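Local coordinates for Endoglucanase(Endo-1,4-beta-glucanase)protein (Pseudomonas stutzeri, PDB 6R2J) that probably hydrolyses internal beta-1,4-glucosidic linkages of cellulose as a glycoside hydrolase family 5 endoglucanase, and is captured here with cellobiose bound, at residues F37-K41 and K42-Y46; Y101-H105 and G106-G110; R124-A127 and E128-G132; V160-I163 and R164-D167. All coordinates share one frame; numbering follows the deposited sequence.

Interaction 1: F37-K41 and K42-Y46; sequences FYPEK and KHFKY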
loop_
_atom_site.group_PDB
_atom_site.type_symbol
_atom_site.label_atom_id
_atom_site.label_comp_id
_atom_site.label_asym_id
_atom_site.label_seq_id
_atom_site.Cartn_x
_atom_site.Cartn_y
_atom_site.Cartn_z
ATOM N N PHE A 37 8.733 -12.570 -7.454
ATOM C CA PHE A 37 8.410 -12.358 -8.854
ATOM C C PHE A 37 8.101 -10.881 -9.042
ATOM O O PHE A 37 7.560 -10.221 -8.162
ATOM C CB PHE A 37 7.156 -13.139 -9.311
ATOM C CG PHE A 37 7.080 -14.512 -8.763
ATOM C CD1 PHE A 37 7.953 -15.468 -9.212
ATOM C CD2 PHE A 37 6.184 -14.843 -7.761
ATOM C CE1 PHE A 37 7.931 -16.741 -8.696
ATOM C CE2 PHE A 37 6.181 -16.094 -7.231
ATOM C CZ PHE A 37 7.030 -17.050 -7.713
ATOM N N TYR A 38 8.413 -10.404 -10.182
ATOM C CA TYR A 38 8.078 -9.085 -10.686
ATOM C C TYR A 38 7.078 -9.174 -11.845
ATOM O O TYR A 38 7.079 -10.126 -12.625
ATOM C CB TYR A 38 9.370 -8.384 -11.127
ATOM C CG TYR A 38 10.015 -7.619 -9.987
ATOM C CD1 TYR A 38 10.713 -8.268 -8.996
ATOM C CD2 TYR A 38 9.888 -6.239 -9.891
ATOM C CE1 TYR A 38 11.295 -7.561 -7.953
ATOM C CE2 TYR A 38 10.453 -5.520 -8.847
ATOM C CZ TYR A 38 11.165 -6.171 -7.884
ATOM O OH TYR A 38 11.716 -5.440 -6.846
ATOM N N PRO A 39 6.169 -8.213 -11.921
ATOM C CA PRO A 39 5.145 -8.259 -12.955
ATOM C C PRO A 39 5.728 -7.908 -14.321
ATOM O O PRO A 39 6.839 -7.377 -14.453
ATOM C CB PRO A 39 4.123 -7.217 -12.481
ATOM C CG PRO A 39 4.945 -6.225 -11.654
ATOM C CD PRO A 39 6.014 -7.058 -11.004
ATOM N N GLU A 40 4.933 -8.222 -15.345
ATOM C CA GLU A 40 5.249 -7.989 -16.741
ATOM C C GLU A 40 4.248 -7.008 -17.335
ATOM O O GLU A 40 3.262 -6.630 -16.694
ATOM C CB GLU A 40 5.208 -9.297 -17.519
ATOM C CG GLU A 40 6.220 -10.295 -17.023
ATOM C CD GLU A 40 7.656 -9.887 -17.359
ATOM O OE1 GLU A 40 7.868 -8.851 -18.053
ATOM O OE2 GLU A 40 8.572 -10.633 -16.939
ATOM N N LYS A 41 4.481 -6.633 -18.596
ATOM C CA LYS A 41 3.604 -5.665 -19.248
ATOM C C LYS A 41 2.148 -6.122 -19.253
ATOM O O LYS A 41 1.233 -5.280 -19.234
ATOM C CB LYS A 41 4.091 -5.403 -20.667
ATOM C CG LYS A 41 4.134 -6.635 -21.574
ATOM C CD LYS A 41 4.398 -6.183 -23.028
ATOM C CE LYS A 41 4.454 -7.348 -24.014
ATOM N NZ LYS A 41 5.718 -8.128 -23.835
ATOM N N LYS A 42 1.905 -7.438 -19.279
ATOM C CA LYS A 42 0.527 -7.922 -19.348
ATOM C C LYS A 42 -0.273 -7.481 -18.130
ATOM O O LYS A 42 -1.455 -7.132 -18.241
ATOM C CB LYS A 42 0.502 -9.439 -19.475
ATOM C CG LYS A 42 0.942 -10.151 -18.202
ATOM C CD LYS A 42 0.971 -11.668 -18.368
ATOM C CE LYS A 42 0.046 -12.377 -17.394
ATOM N NZ LYS A 42 0.110 -13.855 -17.582
ATOM N N HIS A 43 0.358 -7.482 -16.955
ATOM C CA HIS A 43 -0.344 -7.095 -15.739
ATOM C C HIS A 43 -0.747 -5.627 -15.786
ATOM O O HIS A 43 -1.907 -5.279 -15.539
ATOM C CB HIS A 43 0.521 -7.425 -14.517
ATOM C CG HIS A 43 0.887 -8.872 -14.435
ATOM N ND1 HIS A 43 2.164 -9.334 -14.658
ATOM C CD2 HIS A 43 0.128 -9.961 -14.184
ATOM C CE1 HIS A 43 2.181 -10.646 -14.515
ATOM N NE2 HIS A 43 0.951 -11.054 -14.257
ATOM N N PHE A 44 0.180 -4.751 -16.127
ATOM C CA PHE A 44 -0.159 -3.335 -16.127
ATOM C C PHE A 44 -1.199 -3.021 -17.187
ATOM O O PHE A 44 -2.078 -2.183 -16.960
ATOM C CB PHE A 44 1.101 -2.533 -16.339
ATOM C CG PHE A 44 2.101 -2.709 -15.232
ATOM C CD1 PHE A 44 2.078 -1.874 -14.120
ATOM C CD2 PHE A 44 3.064 -3.742 -15.275
ATOM C CE1 PHE A 44 3.001 -2.028 -13.118
ATOM C CE2 PHE A 44 3.995 -3.900 -14.238
ATOM C CZ PHE A 44 3.967 -3.039 -13.177
ATOM N N LYS A 45 -1.111 -3.691 -18.345
ATOM C CA LYS A 45 -2.089 -3.532 -19.417
ATOM C C LYS A 45 -3.468 -4.020 -18.984
ATOM O O LYS A 45 -4.481 -3.349 -19.228
ATOM C CB LYS A 45 -1.616 -4.308 -20.649
ATOM C CG LYS A 45 -2.492 -4.217 -21.923
ATOM C CD LYS A 45 -3.028 -2.837 -22.186
ATOM C CE LYS A 45 -3.657 -2.733 -23.566
ATOM N NZ LYS A 45 -3.707 -4.001 -24.312
ATOM N N TYR A 46 -3.538 -5.198 -18.363
ATOM C CA TYR A 46 -4.826 -5.685 -17.889
ATOM C C TYR A 46 -5.488 -4.668 -16.960
ATOM O O TYR A 46 -6.651 -4.309 -17.149
ATOM C CB TYR A 46 -4.687 -7.034 -17.184
ATOM C CG TYR A 46 -6.014 -7.473 -16.596
ATOM C CD1 TYR A 46 -7.026 -7.933 -17.405
ATOM C CD2 TYR A 46 -6.259 -7.380 -15.231
ATOM C CE1 TYR A 46 -8.256 -8.296 -16.858
ATOM C CE2 TYR A 46 -7.449 -7.740 -14.678
ATOM C CZ TYR A 46 -8.456 -8.194 -15.485
ATOM O OH TYR A 46 -9.667 -8.548 -14.928
#
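H43 reaches back from the first turn of helix 41-49 to E40, the N-cap residue, and forms one half of a capping box: the imidazole at the third helical position accepts the backbone N-H of the cap. The ring is brought there by chi1 of -58°, which puts CG beside the residue's own backbone N and opposite its carbonyl carbon. Along the side chain, H43 CB first lies 3.6 Å from E40 O, and H43 CG passes the same oxygen at 4.0 Å while also nearing P39 CB. H43 ND1 then takes the bond from E40 N at 3.1 Å. The bond is almost straight (174°) and the donor sits in the ring plane, so ND1 acts as the acceptor. Beyond it, H43 CE1 brushes P39 CA, and one ring face is roofed by the aliphatic CG of K42. The carboxylate of E40 does not complete the box; it turns away to a salt bridge with K82. E40 O still receives H43 N, but through a weak, bent bond (134°). The regular helical pattern starts with K45 N donating to K41 O at 3.0 Å. On the buried side, F44 crosses the pyrrolidine of P39 at a slant and continues to A87 of helix 74-89, tying the entry of this helix to its neighbour in the TIM barrel. P39 CG rests 3.6 Å from F44 CE2, while the ring edge at F44 CD2 comes within 3.2 Å of E40 O.

Interaction 2: Y101-H105 and G106-G110; sequences YGRYH and GELIG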
loop_
_atom_site.group_PDB
_atom_site.type_symbol
_atom_site.label_atom_id
_atom_site.label_comp_id
_atom_site.label_asym_id
_atom_site.label_seq_id
_atom_site.Cartn_x
_atom_site.Cartn_y
_atom_site.Cartn_z
ATOM N N TYR A 101 7.358 -4.359 7.924
ATOM C CA TYR A 101 6.813 -4.677 9.252
ATOM C C TYR A 101 7.626 -4.093 10.410
ATOM O O TYR A 101 7.653 -4.662 11.505
ATOM C CB TYR A 101 6.694 -6.198 9.433
ATOM C CG TYR A 101 5.833 -6.865 8.391
ATOM C CD1 TYR A 101 4.463 -6.831 8.476
ATOM C CD2 TYR A 101 6.394 -7.497 7.317
ATOM C CE1 TYR A 101 3.685 -7.412 7.506
ATOM C CE2 TYR A 101 5.616 -8.074 6.339
ATOM C CZ TYR A 101 4.261 -8.027 6.430
ATOM O OH TYR A 101 3.509 -8.629 5.439
ATOM N N GLY A 102 8.269 -2.946 10.197
ATOM C CA GLY A 102 9.111 -2.337 11.208
ATOM C C GLY A 102 10.459 -3.000 11.438
ATOM O O GLY A 102 11.105 -2.703 12.456
ATOM N N ARG A 103 10.911 -3.877 10.527
ATOM C CA ARG A 103 12.063 -4.723 10.804
ATOM C C ARG A 103 12.971 -4.881 9.586
ATOM O O ARG A 103 12.528 -4.763 8.442
ATOM C CB ARG A 103 11.639 -6.124 11.280
ATOM C CG ARG A 103 10.880 -6.130 12.615
ATOM C CD ARG A 103 10.053 -7.413 12.795
ATOM N NE ARG A 103 9.648 -7.599 14.185
ATOM C CZ ARG A 103 8.678 -6.906 14.782
ATOM N NH1 ARG A 103 7.997 -5.972 14.110
ATOM N NH2 ARG A 103 8.401 -7.122 16.065
ATOM N N TYR A 104 14.250 -5.170 9.864
ATOM C CA TYR A 104 15.267 -5.456 8.860
ATOM C C TYR A 104 16.029 -6.710 9.292
ATOM O O TYR A 104 16.644 -6.724 10.363
ATOM C CB TYR A 104 16.206 -4.253 8.693
ATOM C CG TYR A 104 17.317 -4.525 7.695
ATOM C CD1 TYR A 104 17.027 -4.762 6.367
ATOM C CD2 TYR A 104 18.628 -4.615 8.082
ATOM C CE1 TYR A 104 17.992 -5.049 5.463
ATOM C CE2 TYR A 104 19.612 -4.916 7.162
ATOM C CZ TYR A 104 19.272 -5.100 5.844
ATOM O OH TYR A 104 20.205 -5.376 4.894
ATOM N N HIS A 105 15.994 -7.758 8.463
ATOM C CA HIS A 105 16.568 -9.057 8.814
ATOM C C HIS A 105 16.083 -9.500 10.191
ATOM O O HIS A 105 16.842 -10.054 11.004
ATOM C CB HIS A 105 18.098 -9.077 8.725
ATOM C CG HIS A 105 18.616 -9.186 7.321
ATOM N ND1 HIS A 105 18.231 -10.193 6.457
ATOM C CD2 HIS A 105 19.473 -8.400 6.624
ATOM C CE1 HIS A 105 18.844 -10.033 5.298
ATOM N NE2 HIS A 105 19.567 -8.928 5.359
ATOM N N GLY A 106 14.801 -9.221 10.463
ATOM C CA GLY A 106 14.144 -9.652 11.683
ATOM C C GLY A 106 14.326 -8.769 12.896
ATOM O O GLY A 106 13.638 -8.992 13.905
ATOM N N GLU A 107 15.198 -7.764 12.832
ATOM C CA GLU A 107 15.504 -6.894 13.956
ATOM C C GLU A 107 14.754 -5.590 13.769
ATOM O O GLU A 107 14.514 -5.164 12.641
ATOM C CB GLU A 107 17.003 -6.602 14.006
ATOM C CG GLU A 107 17.878 -7.830 14.247
ATOM C CD GLU A 107 18.064 -8.141 15.721
ATOM O OE1 GLU A 107 18.551 -9.231 16.045
ATOM O OE2 GLU A 107 17.718 -7.285 16.560
ATOM N N LEU A 108 14.421 -4.941 14.891
ATOM C CA LEU A 108 13.587 -3.735 14.867
ATOM C C LEU A 108 14.371 -2.513 14.383
ATOM O O LEU A 108 15.503 -2.272 14.813
ATOM C CB LEU A 108 13.000 -3.448 16.256
ATOM C CG LEU A 108 11.843 -4.326 16.737
ATOM C CD1 LEU A 108 11.438 -4.053 18.145
ATOM C CD2 LEU A 108 10.688 -4.102 15.784
ATOM N N ILE A 109 13.785 -1.764 13.449
ATOM C CA ILE A 109 14.341 -0.479 13.048
ATOM C C ILE A 109 14.301 0.452 14.257
ATOM O O ILE A 109 13.234 0.691 14.833
ATOM C CB ILE A 109 13.553 0.108 11.862
ATOM C CG1 ILE A 109 13.468 -0.881 10.684
ATOM C CG2 ILE A 109 14.212 1.415 11.392
ATOM C CD1 ILE A 109 12.454 -0.512 9.605
ATOM N N GLY A 110 15.459 0.975 14.651
ATOM C CA GLY A 110 15.592 1.741 15.870
ATOM C C GLY A 110 16.278 0.980 16.977
ATOM O O GLY A 110 16.597 1.571 18.019
HETATM O O HOH W 1 10.571 -0.119 14.151
HETATM O O HOH W 2 11.643 -8.636 15.353
#
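R103 and L108 form an antiparallel non-hydrogen-bonded pair, and Y104 and E107 beside them a hydrogen-bonded one, the chain reversing between the pairs through a type I' turn with H105 and G106 at its corner. Y104 N donates to E107 O at 2.8 Å, and E107 N returns a bond to Y104 O at 3.0 Å, although this donor stands well above the carbonyl plane. I109 N adds a nearly straight bond to G102 O. A water binds G102 O and I109 O together, giving that buried glycine carbonyl a second donor.

On the face carrying R103 and L108 the two side chains run alongside each other. L108 CD2 lies over the centre of one guanidinium face, 3.6 Å from R103 CZ. The arginine is extended from CG to NE (chi2 159°, chi3 164°), which carries its guanidinium back past the leucine to the start of the segment. There R103 NH1 meets Y101 O at 2.9 Å, in the guanidinium plane and nearly in line with the C=O bond. H146 O also accepts from NH1, so the planar group is pinned at its edge while the methyl covers a face. I109 folds its end over the backbone, with I109 CD1 3.7 Å from G102 C. On the other face Y104 extends away to a hydrogen bond with Q65 O, and at the corner H105 NE2 bonds to H66 O. Positive phi at H105 and G106 suits this tight turn, and the whole is a classic two-residue beta hairpin, set in the loop that follows barrel strand 93-98.

Interaction 3: R124-A127 and E128-G132; sequences RKLA and ERFKG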
loop_
_atom_site.group_PDB
_atom_site.type_symbol
_atom_site.label_atom_id
_atom_site.label_comp_id
_atom_site.label_asym_id
_atom_site.label_seq_id
_atom_site.Cartn_x
_atom_site.Cartn_y
_atom_site.Cartn_z
ATOM N N ARG A 124 16.869 7.605 1.558
ATOM C CA ARG A 124 17.575 8.629 0.812
ATOM C C ARG A 124 18.154 8.045 -0.468
ATOM O O ARG A 124 18.001 8.621 -1.549
ATOM C CB ARG A 124 18.660 9.251 1.687
ATOM C CG ARG A 124 19.148 10.579 1.107
ATOM C CD ARG A 124 20.326 11.161 1.871
ATOM N NE ARG A 124 20.049 11.396 3.287
ATOM C CZ ARG A 124 20.458 10.603 4.269
ATOM N NH1 ARG A 124 21.158 9.518 3.995
ATOM N NH2 ARG A 124 20.169 10.893 5.520
ATOM N N LYS A 125 18.820 6.898 -0.366
ATOM C CA LYS A 125 19.412 6.282 -1.547
ATOM C C LYS A 125 18.345 5.850 -2.536
ATOM O O LYS A 125 18.515 6.049 -3.739
ATOM C CB LYS A 125 20.291 5.092 -1.163
ATOM C CG LYS A 125 21.723 5.437 -0.814
ATOM C CD LYS A 125 22.505 4.160 -0.685
ATOM C CE LYS A 125 23.967 4.403 -0.388
ATOM N NZ LYS A 125 24.186 4.448 1.080
ATOM N N LEU A 126 17.251 5.235 -2.061
ATOM C CA LEU A 126 16.167 4.862 -2.975
ATOM C C LEU A 126 15.544 6.088 -3.649
ATOM O O LEU A 126 15.247 6.065 -4.855
ATOM C CB LEU A 126 15.092 4.069 -2.232
ATOM C CG LEU A 126 15.454 2.659 -1.763
ATOM C CD1 LEU A 126 14.375 2.096 -0.880
ATOM C CD2 LEU A 126 15.698 1.792 -2.978
ATOM N N ALA A 127 15.324 7.171 -2.893
ATOM C CA ALA A 127 14.727 8.363 -3.490
ATOM C C ALA A 127 15.640 8.974 -4.551
ATOM O O ALA A 127 15.153 9.544 -5.529
ATOM C CB ALA A 127 14.381 9.372 -2.395
ATOM N N GLU A 128 16.964 8.875 -4.368
ATOM C CA GLU A 128 17.912 9.292 -5.398
ATOM C C GLU A 128 17.760 8.460 -6.665
ATOM O O GLU A 128 17.916 8.977 -7.772
ATOM C CB GLU A 128 19.347 9.150 -4.870
ATOM C CG GLU A 128 19.806 10.181 -3.803
ATOM C CD GLU A 128 21.126 9.773 -3.114
ATOM O OE1 GLU A 128 21.898 9.000 -3.715
ATOM O OE2 GLU A 128 21.403 10.212 -1.973
ATOM N N ARG A 129 17.443 7.176 -6.531
ATOM C CA ARG A 129 17.310 6.343 -7.725
ATOM C C ARG A 129 16.025 6.640 -8.511
ATOM O O ARG A 129 16.014 6.535 -9.748
ATOM C CB ARG A 129 17.330 4.864 -7.335
ATOM C CG ARG A 129 18.546 4.347 -6.571
ATOM C CD ARG A 129 19.821 4.371 -7.421
ATOM N NE ARG A 129 20.950 3.947 -6.596
ATOM C CZ ARG A 129 21.636 2.821 -6.780
ATOM N NH1 ARG A 129 21.322 2.018 -7.800
ATOM N NH2 ARG A 129 22.633 2.488 -5.970
ATOM N N PHE A 130 14.911 6.960 -7.821
ATOM C CA PHE A 130 13.598 7.054 -8.475
ATOM C C PHE A 130 13.007 8.458 -8.554
ATOM O O PHE A 130 11.984 8.645 -9.220
ATOM C CB PHE A 130 12.594 6.105 -7.802
ATOM C CG PHE A 130 13.079 4.691 -7.696
ATOM C CD1 PHE A 130 13.370 3.970 -8.810
ATOM C CD2 PHE A 130 13.240 4.089 -6.469
ATOM C CE1 PHE A 130 13.812 2.633 -8.695
ATOM C CE2 PHE A 130 13.687 2.783 -6.345
ATOM C CZ PHE A 130 13.970 2.050 -7.463
ATOM N N LYS A 131 13.647 9.448 -7.956
ATOM C CA LYS A 131 13.266 10.851 -8.072
ATOM C C LYS A 131 12.908 11.234 -9.503
ATOM O O LYS A 131 13.728 11.110 -10.425
ATOM C CB LYS A 131 14.447 11.707 -7.570
ATOM C CG LYS A 131 14.317 13.238 -7.702
ATOM C CD LYS A 131 15.630 13.950 -7.294
ATOM C CE LYS A 131 15.519 15.507 -7.397
ATOM N NZ LYS A 131 16.078 16.069 -8.693
ATOM N N GLY A 132 11.685 11.709 -9.678
ATOM C CA GLY A 132 11.262 12.259 -10.948
ATOM C C GLY A 132 10.666 11.271 -11.924
ATOM O O GLY A 132 10.317 11.667 -13.049
HETATM O O HOH W 3 21.106 5.840 -4.783
#
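L126 and F130 make the apolar part of the contact, lying side by side on the buried flank of helix 116-130. L126 CD2 approaches F130 CE2 at 4.0 Å, while F130 CD2 comes 3.2 Å from L126 O. The ring goes on to meet L80 and L84 of helix 74-89 and Y139 of strand 136-140. Without the F130 ring, as with an alanine here, a gap is likely to open between L126, L80, L84 and Y139.

Backbone hydrogen bonds form a second group. E128 N, R129 N and F130 N each donate to the carbonyl four residues back, and K131 N closes the last turn on A127 O at 2.9 Å.

A single water joins polar atoms of this turn, donating to K125 O at 2.8 Å and accepting from R129 NE in the guanidinium plane. Chi1 of -57° sets R129 CG 3.3 Å from K125 O, and the bend at chi2 (-67°) then directs the chain on toward NE. R124 and E128 run alongside each other without their charged atoms meeting. The chemistry implies an amphipathic helix end: L126 and F130 bury hydrocarbon toward the barrel, while the water links K125 O to R129 NE on the exposed side and R124 is held by E165.

Interaction 4: V160-I163 and R164-D167; sequences VDAI and REVD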
loop_
_atom_site.group_PDB
_atom_site.type_symbol
_atom_site.label_atom_id
_atom_site.label_comp_id
_atom_site.label_asym_id
_atom_site.label_seq_id
_atom_site.Cartn_x
_atom_site.Cartn_y
_atom_site.Cartn_z
ATOM N N VAL A 160 11.437 10.210 6.505
ATOM C CA VAL A 160 10.837 11.364 5.839
ATOM C C VAL A 160 11.857 12.496 5.700
ATOM O O VAL A 160 12.051 13.060 4.612
ATOM C CB VAL A 160 9.567 11.841 6.578
ATOM C CG1 VAL A 160 9.173 13.215 6.032
ATOM C CG2 VAL A 160 8.445 10.827 6.467
ATOM N N ASP A 161 12.533 12.837 6.799
ATOM C CA ASP A 161 13.553 13.881 6.728
ATOM C C ASP A 161 14.540 13.575 5.617
ATOM O O ASP A 161 14.837 14.429 4.776
ATOM C CB ASP A 161 14.266 14.015 8.078
ATOM C CG ASP A 161 13.353 14.542 9.172
ATOM O OD1 ASP A 161 12.289 15.104 8.848
ATOM O OD2 ASP A 161 13.694 14.399 10.361
ATOM N N ALA A 162 15.021 12.333 5.577
ATOM C CA ALA A 162 16.028 11.930 4.598
ATOM C C ALA A 162 15.492 12.019 3.176
ATOM O O ALA A 162 16.176 12.526 2.272
ATOM C CB ALA A 162 16.509 10.509 4.896
ATOM N N ILE A 163 14.270 11.530 2.957
ATOM C CA ILE A 163 13.680 11.591 1.624
ATOM C C ILE A 163 13.584 13.042 1.146
ATOM O O ILE A 163 13.841 13.349 -0.024
ATOM C CB ILE A 163 12.290 10.918 1.629
ATOM C CG1 ILE A 163 12.373 9.386 1.667
ATOM C CG2 ILE A 163 11.463 11.385 0.396
ATOM C CD1 ILE A 163 10.990 8.702 1.942
ATOM N N ARG A 164 13.174 13.947 2.034
ATOM C CA ARG A 164 12.935 15.333 1.657
ATOM C C ARG A 164 14.226 16.098 1.473
ATOM O O ARG A 164 14.179 17.243 1.001
ATOM C CB ARG A 164 12.033 16.014 2.700
ATOM C CG ARG A 164 10.627 15.385 2.808
ATOM C CD ARG A 164 9.830 15.807 1.584
ATOM N NE ARG A 164 8.415 15.471 1.666
ATOM C CZ ARG A 164 7.780 14.747 0.761
ATOM N NH1 ARG A 164 8.416 14.280 -0.302
ATOM N NH2 ARG A 164 6.504 14.492 0.914
ATOM N N GLU A 165 15.363 15.485 1.838
ATOM C CA GLU A 165 16.672 16.053 1.530
ATOM C C GLU A 165 16.990 15.924 0.045
ATOM O O GLU A 165 17.792 16.695 -0.494
ATOM C CB GLU A 165 17.765 15.314 2.306
ATOM C CG GLU A 165 17.778 15.467 3.821
ATOM C CD GLU A 165 18.824 14.512 4.470
ATOM O OE1 GLU A 165 19.875 14.280 3.835
ATOM O OE2 GLU A 165 18.605 13.968 5.583
ATOM N N VAL A 166 16.401 14.935 -0.615
ATOM C CA VAL A 166 16.653 14.698 -2.025
ATOM C C VAL A 166 15.420 14.880 -2.900
ATOM O O VAL A 166 15.578 15.134 -4.106
ATOM C CB VAL A 166 17.297 13.315 -2.283
ATOM C CG1 VAL A 166 18.612 13.166 -1.521
ATOM C CG2 VAL A 166 16.330 12.211 -1.952
ATOM N N ASP A 167 14.199 14.757 -2.359
ATOM C CA ASP A 167 12.969 14.808 -3.160
ATOM C C ASP A 167 11.879 15.484 -2.342
ATOM O O ASP A 167 11.375 14.914 -1.351
ATOM C CB ASP A 167 12.564 13.405 -3.654
ATOM C CG ASP A 167 11.322 13.409 -4.569
ATOM O OD1 ASP A 167 10.500 14.334 -4.488
ATOM O OD2 ASP A 167 11.142 12.459 -5.370
#
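V160 and R164 lie side by side one helical turn apart, V160 CG1 4.1 Å from R164 CG, and beneath them R164 N donates to V160 O at 2.9 Å. Next along, I163 O takes two backbone donors. D167 N comes nearly in line with the carbonyl at 2.8 Å, whereas V166 N, at 3.1 Å, stands above its plane. E165 N likewise bonds A162 O, with only a weak bond to D161 O; E165 N and V166 N thus reach carbonyls three residues back, while D167 N keeps the four-residue spacing.

R164 bends at chi2 (-74°), turning its guanidinium along the helix end, where NH1 donates to D167 O at 3.2 Å close to its own plane. Further out, NH1 also reaches T170 O and NE forms a salt bridge with D196. A leucine in place of R164 would probably cost D196 this salt bridge and D167 O and T170 O the donor from NH1. D167 OD1 accepts from the backbone N atoms of Q169 and T170, fixing the turn that follows.

In the beta-alpha-beta unit of strands 136-140 and 171-175, V160 and I163 pack inward on I172, while A162 and V166 face the adjacent helix 116-130.

Overall arrangement
The four contacts lie in one TIM barrel. Interactions 3 and 4 belong to successive outer helices and touch directly, their centres 9 Å apart: beside the R124–E165 salt bridge, A127 CB packs 3.5 Å from V166 CG2, and K131 CE reaches V166 O. Interaction 1, on an earlier barrel helix, approaches interaction 3 to about 8 Å between nearest atoms; both pack on helix 74-89, which lies between them. Interaction 2 differs: its hairpin sits at the strand ends that carry the active-site face, its R103 side chain about 11 Å from a bound glucose unit of the cellobiose, and about 10 Å separates its nearest atoms from either interaction 3 or 4.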